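Local coordinates for protein twin-arginine translocation pathway signal (Rhodoferax ferrireducens, PDB 5IM2) that probably serves as the solute-binding component of a TRAP transporter, holding benzoate between its two lobes, at residues A[164-170]-A[295-300]; A[104-110]-A[268-272]. All blocks are in the same frame, centred on the assembly; numbering follows the deposited sequence.

Contact 1. Residues A[164-170]-A[295-300]; sequences ALQVHGP and LGRVQQ. With BEZ (benzoic acid), chain B.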
ATOM      1  N   ALA A 164      -7.814 -10.063   2.760  1.00 14.27           N
ATOM      2  CA  ALA A 164      -7.033  -9.788   1.563  1.00 14.11           C
ATOM      3  C   ALA A 164      -5.781  -9.019   1.937  1.00 16.92           C
ATOM      4  O   ALA A 164      -5.721  -8.362   2.989  1.00 14.80           O
ATOM      5  CB  ALA A 164      -7.851  -9.021   0.509  1.00 16.59           C
ATOM      6  N   LEU A 165      -4.779  -9.133   1.051  1.00 14.20           N
ATOM      7  CA  LEU A 165      -3.471  -8.484   1.143  1.00 12.78           C
ATOM      8  C   LEU A 165      -3.092  -7.995  -0.247  1.00 16.94           C
ATOM      9  O   LEU A 165      -3.288  -8.729  -1.216  1.00 19.08           O
ATOM     10  CB  LEU A 165      -2.391  -9.459   1.644  1.00 16.25           C
ATOM     11  CG  LEU A 165      -2.533  -9.866   3.092  1.00 16.82           C
ATOM     12  CD1 LEU A 165      -1.851 -11.218   3.275  1.00 19.46           C
ATOM     13  CD2 LEU A 165      -1.931  -8.790   4.020  1.00 18.42           C
ATOM     14  N   GLN A 166      -2.558  -6.777  -0.370  1.00 14.05           N
ATOM     15  CA  GLN A 166      -2.287  -6.230  -1.699  1.00 13.64           C
ATOM     16  C   GLN A 166      -1.298  -5.074  -1.621  1.00 13.90           C
ATOM     17  O   GLN A 166      -0.906  -4.629  -0.536  1.00 16.43           O
ATOM     18  CB  GLN A 166      -3.596  -5.814  -2.387  1.00 15.45           C
ATOM     19  CG  GLN A 166      -4.545  -4.993  -1.521  1.00 16.99           C
ATOM     20  CD  GLN A 166      -4.830  -3.588  -2.027  1.00 17.34           C
ATOM     21  OE1 GLN A 166      -5.787  -2.975  -1.615  1.00 18.05           O
ATOM     22  NE2 GLN A 166      -3.989  -3.069  -2.866  1.00 14.58           N
ATOM     23  N   VAL A 167      -0.822  -4.680  -2.798  1.00 12.74           N
ATOM     24  CA  VAL A 167       0.106  -3.569  -2.974  1.00 14.90           C
ATOM     25  C   VAL A 167      -0.518  -2.583  -3.958  1.00 13.30           C
ATOM     26  O   VAL A 167      -1.507  -2.894  -4.629  1.00 15.98           O
ATOM     27  CB  VAL A 167       1.493  -4.021  -3.458  1.00 14.30           C
ATOM     28  CG1 VAL A 167       2.070  -5.027  -2.471  1.00 13.95           C
ATOM     29  CG2 VAL A 167       1.403  -4.577  -4.891  1.00 15.42           C
ATOM     30  N   HIS A 168       0.060  -1.380  -4.036  1.00 16.17           N
ATOM     31  CA  HIS A 168      -0.352  -0.405  -5.033  1.00 14.25           C
ATOM     32  C   HIS A 168       0.607  -0.376  -6.242  1.00 14.22           C
ATOM     33  O   HIS A 168       1.533  -1.176  -6.359  1.00 15.79           O
ATOM     34  CB  HIS A 168      -0.572   0.981  -4.383  1.00 12.95           C
ATOM     35  CG  HIS A 168       0.636   1.637  -3.752  1.00 14.62           C
ATOM     36  ND1 HIS A 168       1.821   1.878  -4.427  1.00 11.58           N
ATOM     37  CD2 HIS A 168       0.795   2.182  -2.519  1.00 12.82           C
ATOM     38  CE1 HIS A 168       2.671   2.493  -3.615  1.00 13.67           C
ATOM     39  NE2 HIS A 168       2.063   2.724  -2.462  1.00 14.58           N
ATOM     40  N   GLY A 169       0.319   0.531  -7.204  1.00 15.29           N
ATOM     41  CA  GLY A 169       1.152   0.677  -8.372  1.00 17.33           C
ATOM     42  C   GLY A 169       2.511   1.274  -8.034  1.00 17.56           C
ATOM     43  O   GLY A 169       2.808   1.612  -6.886  1.00 15.54           O
ATOM     44  N   PRO A 170       3.361   1.413  -9.045  1.00 18.63           N
ATOM     45  CA  PRO A 170       4.731   1.882  -8.775  1.00 14.27           C
ATOM     46  C   PRO A 170       4.760   3.254  -8.124  1.00 15.52           C
ATOM     47  O   PRO A 170       4.022   4.169  -8.501  1.00 16.93           O
ATOM     48  CB  PRO A 170       5.376   1.903 -10.161  1.00 18.49           C
ATOM     49  CG  PRO A 170       4.554   0.921 -10.977  1.00 27.98           C
ATOM     50  CD  PRO A 170       3.159   1.040 -10.451  1.00 22.05           C
ATOM     51  N   LEU A 295      -7.855  -6.435  -5.996  1.00 16.08           N
ATOM     52  CA  LEU A 295      -7.632  -5.150  -5.341  1.00 17.36           C
ATOM     53  C   LEU A 295      -6.396  -4.455  -5.892  1.00 14.28           C
ATOM     54  O   LEU A 295      -6.416  -3.248  -6.169  1.00 14.60           O
ATOM     55  CB  LEU A 295      -7.513  -5.337  -3.826  1.00 17.26           C
ATOM     56  CG  LEU A 295      -8.803  -5.669  -3.096  1.00 19.13           C
ATOM     57  CD1 LEU A 295      -8.553  -6.083  -1.657  1.00 18.35           C
ATOM     58  CD2 LEU A 295      -9.713  -4.430  -3.106  1.00 22.72           C
ATOM     59  N   GLY A 296      -5.276  -5.180  -5.987  1.00 16.48           N
ATOM     60  CA  GLY A 296      -4.077  -4.596  -6.562  1.00 15.75           C
ATOM     61  C   GLY A 296      -4.272  -4.150  -8.003  1.00 16.31           C
ATOM     62  O   GLY A 296      -3.824  -3.077  -8.396  1.00 17.87           O
ATOM     63  N   ARG A 297      -4.937  -4.976  -8.823  1.00 13.76           N
ATOM     64  CA  ARG A 297      -5.149  -4.610 -10.211  1.00 16.85           C
ATOM     65  C   ARG A 297      -5.901  -3.277 -10.310  1.00 18.27           C
ATOM     66  O   ARG A 297      -5.527  -2.388 -11.090  1.00 16.45           O
ATOM     67  CB  ARG A 297      -5.913  -5.719 -10.934  1.00 17.88           C
ATOM     68  CG  ARG A 297      -5.998  -5.490 -12.389  1.00 17.89           C
ATOM     69  CD  ARG A 297      -6.756  -6.549 -13.179  1.00 19.39           C
ATOM     70  NE  ARG A 297      -6.771  -6.096 -14.564  1.00 27.48           N
ATOM     71  CZ  ARG A 297      -6.014  -6.566 -15.551  1.00 38.89           C
ATOM     72  NH1 ARG A 297      -5.186  -7.598 -15.377  1.00 30.57           N
ATOM     73  NH2 ARG A 297      -6.125  -6.011 -16.752  1.00 45.07           N
ATOM     74  N   VAL A 298      -6.963  -3.131  -9.518  1.00 17.11           N
ATOM     75  CA  VAL A 298      -7.813  -1.934  -9.576  1.00 15.25           C
ATOM     76  C   VAL A 298      -7.062  -0.718  -9.048  1.00 18.27           C
ATOM     77  O   VAL A 298      -7.176   0.392  -9.601  1.00 17.61           O
ATOM     78  CB  VAL A 298      -9.123  -2.183  -8.811  1.00 15.10           C
ATOM     79  CG1 VAL A 298      -9.936  -0.908  -8.715  1.00 19.53           C
ATOM     80  CG2 VAL A 298      -9.933  -3.274  -9.525  1.00 18.34           C
ATOM     81  N   GLN A 299      -6.256  -0.900  -7.997  1.00 14.90           N
ATOM     82  CA  GLN A 299      -5.491   0.236  -7.481  1.00 13.81           C
ATOM     83  C   GLN A 299      -4.519   0.752  -8.542  1.00 14.69           C
ATOM     84  O   GLN A 299      -4.417   1.964  -8.790  1.00 18.31           O
ATOM     85  CB  GLN A 299      -4.760  -0.127  -6.204  1.00 19.89           C
ATOM     86  CG  GLN A 299      -4.362   1.161  -5.395  1.00 14.44           C
ATOM     87  CD  GLN A 299      -4.037   0.885  -3.952  1.00 13.83           C
ATOM     88  OE1 GLN A 299      -3.953  -0.249  -3.512  1.00 20.24           O
ATOM     89  NE2 GLN A 299      -3.815   1.940  -3.220  1.00 17.22           N
ATOM     90  N   GLN A 300      -3.818  -0.152  -9.208  1.00 14.94           N
ATOM     91  CA  GLN A 300      -2.909   0.291 -10.263  1.00 14.00           C
ATOM     92  C   GLN A 300      -3.665   0.823 -11.478  1.00 15.41           C
ATOM     93  O   GLN A 300      -3.149   1.691 -12.198  1.00 20.99           O
ATOM     94  CB  GLN A 300      -1.959  -0.854 -10.655  1.00 19.68           C
ATOM     95  CG  GLN A 300      -0.945  -0.446 -11.712  1.00 14.88           C
ATOM     96  CD  GLN A 300       0.219  -1.385 -11.884  1.00 15.60           C
ATOM     97  OE1 GLN A 300       0.207  -2.513 -11.403  1.00 25.65           O
ATOM     98  NE2 GLN A 300       1.223  -0.943 -12.627  1.00 23.54           N
TER
HETATM   99  C   BEZ B 401       0.204   6.005   1.095  1.00 12.40           C
HETATM  100  O1  BEZ B 401       1.303   6.215   0.506  1.00 13.97           O
HETATM  101  O2  BEZ B 401       0.117   6.218   2.327  1.00 17.04           O
HETATM  102  C1  BEZ B 401      -0.988   5.539   0.315  1.00 13.02           C
HETATM  103  C2  BEZ B 401      -2.191   5.294   0.972  1.00 15.01           C
HETATM  104  C3  BEZ B 401      -3.297   4.892   0.220  1.00 15.09           C
HETATM  105  C4  BEZ B 401      -3.176   4.720  -1.148  1.00 11.97           C
HETATM  106  C5  BEZ B 401      -1.973   4.940  -1.791  1.00 16.58           C
HETATM  107  C6  BEZ B 401      -0.863   5.356  -1.047  1.00 16.22           C
HETATM  108  O   HOH W   1      -1.608   2.454  -7.855  1.00 17.05           O
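The Gln299 amide has one face packed against His168, whose CB lies almost directly above Gln299 CD at 3.5 Å, while the NE2 end of the amide edge reaches benzoate, 3.5 Å from its C4. The Gln166 amide has one face under Leu295, the CB of which sits 3.7 Å from Gln166 CD. The two amide planes are 70° apart and joined edge to end: Gln166 NE2 donates to Gln299 OE1 at 2.9 Å (164° at the hydrogen), the bond lying near the plane of the donor amide and approaching almost along the acceptor's C=O axis. A chi1 of 47° and a bend at chi2 carry the Gln166 amide across to the helix, with NE2 at Gln299 OE1; its OE1 accepts from Trp113. A leucine in place of Gln166 would probably leave Gln299 OE1 and the Trp113 indole N-H without their mates and set the Gln299 amide freer to turn beside the ligand. That amide is also held at its other end, where NE2 bonds to Glu234. The His168 ring meets benzoate obliquely, with CD2 3.9 Å from C6, and is fixed by ND1 donating in its own plane to a lone pair of Gly169 O at 2.7 Å. Nearby, a water accepts from Gly169 N and donates weakly to Gln299 O, and Gln300, whose OE1 takes the backbone N-H of Ala138, meets Pro170. Helix 289-301 thus packs on the crossing from strand 161-167 to strand 171-175 of the other sheet. His168 and Gln299 line the benzoate pocket, where Arg192 and Tyr118 hydrogen-bond to the ligand in the cleft of a two-lobed fold, as in TRAP solute-binding proteins.

Contact 2. Residues A[104-110]-A[268-272]; sequences AKDGVVD and NKASY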
ATOM      1  N   ALA A 104     -10.144  -3.005  14.453  1.00 20.66           N
ATOM      2  CA  ALA A 104     -10.748  -4.261  14.014  1.00 21.34           C
ATOM      3  C   ALA A 104     -10.448  -5.357  15.014  1.00 24.44           C
ATOM      4  O   ALA A 104     -11.347  -6.077  15.456  1.00 23.85           O
ATOM      5  CB  ALA A 104     -10.249  -4.672  12.620  1.00 19.86           C
ATOM      6  N   LYS A 105      -9.179  -5.478  15.400  1.00 22.68           N
ATOM      7  CA  LYS A 105      -8.806  -6.477  16.383  1.00 23.53           C
ATOM      8  C   LYS A 105      -9.665  -6.359  17.635  1.00 24.18           C
ATOM      9  O   LYS A 105     -10.116  -7.373  18.183  1.00 26.36           O
ATOM     10  CB  LYS A 105      -7.314  -6.333  16.719  1.00 26.91           C
ATOM     11  CG  LYS A 105      -6.859  -7.263  17.799  1.00 30.17           C
ATOM     12  CD  LYS A 105      -5.475  -6.907  18.290  1.00 31.66           C
ATOM     13  CE  LYS A 105      -5.102  -7.801  19.447  1.00 53.01           C
ATOM     14  NZ  LYS A 105      -5.130  -7.055  20.726  1.00 76.14           N
ATOM     15  N   ASP A 106      -9.901  -5.123  18.113  1.00 24.55           N
ATOM     16  CA  ASP A 106     -10.613  -4.905  19.366  1.00 25.04           C
ATOM     17  C   ASP A 106     -12.131  -4.923  19.215  1.00 31.54           C
ATOM     18  O   ASP A 106     -12.846  -4.875  20.227  1.00 28.80           O
ATOM     19  CB  ASP A 106     -10.205  -3.566  19.990  1.00 23.82           C
ATOM     20  CG  ASP A 106      -8.753  -3.538  20.466  1.00 26.70           C
ATOM     21  OD1 ASP A 106      -8.042  -4.565  20.434  1.00 26.60           O
ATOM     22  OD2 ASP A 106      -8.327  -2.451  20.880  1.00 30.82           O
ATOM     23  N   GLY A 107     -12.641  -4.975  17.990  1.00 26.35           N
ATOM     24  CA  GLY A 107     -14.064  -5.032  17.775  1.00 26.34           C
ATOM     25  C   GLY A 107     -14.776  -3.712  17.921  1.00 25.35           C
ATOM     26  O   GLY A 107     -16.002  -3.695  18.088  1.00 27.98           O
ATOM     27  N   VAL A 108     -14.031  -2.614  17.899  1.00 22.60           N
ATOM     28  CA  VAL A 108     -14.611  -1.285  17.732  1.00 24.74           C
ATOM     29  C   VAL A 108     -15.329  -1.200  16.397  1.00 23.84           C
ATOM     30  O   VAL A 108     -16.436  -0.646  16.296  1.00 25.61           O
ATOM     31  CB  VAL A 108     -13.492  -0.231  17.839  1.00 23.04           C
ATOM     32  CG1 VAL A 108     -14.035   1.153  17.635  1.00 26.83           C
ATOM     33  CG2 VAL A 108     -12.818  -0.332  19.198  1.00 29.58           C
ATOM     34  N   VAL A 109     -14.692  -1.731  15.341  1.00 24.19           N
ATOM     35  CA  VAL A 109     -15.332  -1.968  14.057  1.00 20.67           C
ATOM     36  C   VAL A 109     -15.135  -3.428  13.653  1.00 22.49           C
ATOM     37  O   VAL A 109     -14.380  -4.172  14.277  1.00 23.88           O
ATOM     38  CB  VAL A 109     -14.761  -1.036  12.970  1.00 20.97           C
ATOM     39  CG1 VAL A 109     -15.022   0.431  13.346  1.00 24.50           C
ATOM     40  CG2 VAL A 109     -13.294  -1.298  12.778  1.00 19.07           C
ATOM     41  N   ASP A 110     -15.780  -3.826  12.548  1.00 21.82           N
ATOM     42  CA  ASP A 110     -15.642  -5.199  12.059  1.00 19.27           C
ATOM     43  C   ASP A 110     -14.581  -5.376  10.974  1.00 17.95           C
ATOM     44  O   ASP A 110     -13.899  -6.408  10.959  1.00 20.88           O
ATOM     45  CB  ASP A 110     -16.986  -5.712  11.536  1.00 20.00           C
ATOM     46  CG  ASP A 110     -18.048  -5.693  12.592  1.00 27.23           C
ATOM     47  OD1 ASP A 110     -17.947  -6.543  13.513  1.00 31.10           O
ATOM     48  OD2 ASP A 110     -18.962  -4.837  12.519  1.00 29.41           O
ATOM     49  N   ASN A 268     -12.421  -8.401  12.287  1.00 17.47           N
ATOM     50  CA  ASN A 268     -12.489  -8.904  13.651  1.00 18.89           C
ATOM     51  C   ASN A 268     -12.780 -10.405  13.671  1.00 19.63           C
ATOM     52  O   ASN A 268     -13.750 -10.868  13.070  1.00 22.78           O
ATOM     53  CB  ASN A 268     -13.583  -8.142  14.409  1.00 22.05           C
ATOM     54  CG  ASN A 268     -13.757  -8.622  15.810  1.00 24.02           C
ATOM     55  OD1 ASN A 268     -14.699  -9.361  16.118  1.00 22.49           O
ATOM     56  ND2 ASN A 268     -12.861  -8.196  16.699  1.00 22.54           N
ATOM     57  N   LYS A 269     -11.969 -11.166  14.411  1.00 24.39           N
ATOM     58  CA  LYS A 269     -12.115 -12.623  14.438  1.00 29.67           C
ATOM     59  C   LYS A 269     -13.431 -13.054  15.084  1.00 26.35           C
ATOM     60  O   LYS A 269     -14.106 -13.963  14.584  1.00 28.96           O
ATOM     61  CB  LYS A 269     -10.924 -13.249  15.171  1.00 32.91           C
ATOM     62  CG  LYS A 269     -10.568 -14.666  14.708  1.00 45.27           C
ATOM     63  CD  LYS A 269      -9.053 -14.927  14.758  1.00 46.33           C
ATOM     64  CE  LYS A 269      -8.455 -14.463  16.076  1.00 60.13           C
ATOM     65  NZ  LYS A 269      -7.194 -15.181  16.430  1.00 76.55           N
ATOM     66  N   ALA A 270     -13.807 -12.434  16.200  1.00 23.97           N
ATOM     67  CA  ALA A 270     -15.070 -12.780  16.844  1.00 25.04           C
ATOM     68  C   ALA A 270     -16.253 -12.561  15.899  1.00 27.20           C
ATOM     69  O   ALA A 270     -17.164 -13.396  15.814  1.00 30.75           O
ATOM     70  CB  ALA A 270     -15.230 -11.946  18.114  1.00 25.72           C
ATOM     71  N   SER A 271     -16.243 -11.441  15.178  1.00 26.46           N
ATOM     72  CA  SER A 271     -17.338 -11.099  14.281  1.00 30.31           C
ATOM     73  C   SER A 271     -17.446 -12.105  13.142  1.00 27.85           C
ATOM     74  O   SER A 271     -18.550 -12.515  12.754  1.00 31.00           O
ATOM     75  CB  SER A 271     -17.107  -9.685  13.742  1.00 33.24           C
ATOM     76  OG  SER A 271     -18.141  -9.299  12.865  1.00 48.84           O
ATOM     77  N   TYR A 272     -16.305 -12.538  12.623  1.00 22.52           N
ATOM     78  CA  TYR A 272     -16.278 -13.494  11.523  1.00 23.14           C
ATOM     79  C   TYR A 272     -16.758 -14.868  11.970  1.00 26.77           C
ATOM     80  O   TYR A 272     -17.575 -15.502  11.292  1.00 26.52           O
ATOM     81  CB  TYR A 272     -14.856 -13.543  10.971  1.00 21.87           C
ATOM     82  CG  TYR A 272     -14.563 -14.644   9.985  1.00 20.23           C
ATOM     83  CD1 TYR A 272     -14.762 -14.456   8.639  1.00 22.53           C
ATOM     84  CD2 TYR A 272     -14.015 -15.845  10.406  1.00 32.29           C
ATOM     85  CE1 TYR A 272     -14.461 -15.456   7.727  1.00 19.81           C
ATOM     86  CE2 TYR A 272     -13.715 -16.844   9.511  1.00 27.50           C
ATOM     87  CZ  TYR A 272     -13.934 -16.637   8.176  1.00 25.48           C
ATOM     88  OH  TYR A 272     -13.652 -17.644   7.304  1.00 29.83           O
TER
HETATM   89  O   HOH W   2      -9.886  -9.868  15.949  1.00 26.58           O
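Asn268 is gripped through both its backbone and its side chain by the end of helix 100-106 and the loop that follows. Its ND2 donates to Ala104 O at 2.9 Å (154° at the hydrogen), lying close to the carbonyl direction and keeping the acceptor near the plane of its own amide. The backbone N of Asn268 bonds to Asp110 O at 2.8 Å. Beside these, Ser271 OG donates to Asp110 OD1 at 2.8 Å, coming from above the carboxylate plane. With its CG anti to the backbone N (chi1 178°), the Asn268 side chain spans the gap between two helix ends, and each end of its amide has a task. While ND2 serves the last turn of helix 100-106, OD1 takes the N-H of Ser271 at 2.8 Å, which makes Asn268 the N-cap of helix 269-273. Opposing it is a Schellman motif: Gly107, with a positive phi of 78°, closes helix 100-106, and its N bonds to Ala104 O, the same carbonyl that receives Asn268 ND2. One carbonyl of the C-terminal turn thus has two N-H donors. The backbone N of Lys269, in the first turn of the other helix, donates to a water at 2.9 Å from it, which in turn donates weakly to Lys105 O. Further out, the Asp110 carboxylate is positioned by its second oxygen, OD2, which accepts from the backbone N of Lys52 in strand 49-55, and Leu51 of that strand touches both Asp110 and Ser271. Asp110 leads directly into strand 111-114 and Asn268 follows strand 262-267, antiparallel neighbours in the same sheet.

Overall arrangement
Both contacts draw on the same five-stranded sheet, but at different depths. Contact 1 is buried beside benzoate, its centre about 7 Å from the centre of the chain, and sets the outermost strand 161-167 with its following loop against helix 289-301. Contact 2 is partly exposed, its centre about 22 Å from the centre of the chain, where strands 111-114 and 262-267 meet helix ends. Contact 1 joins two amides by a hydrogen bond amid apolar packing, with an imidazole turned to the ligand, whereas contact 2 relies on capping and backbone bonds and an aspartate carboxylate. The contacts do not touch; strand 262-267 pairs with 161-167 and runs to Asn268, connecting them.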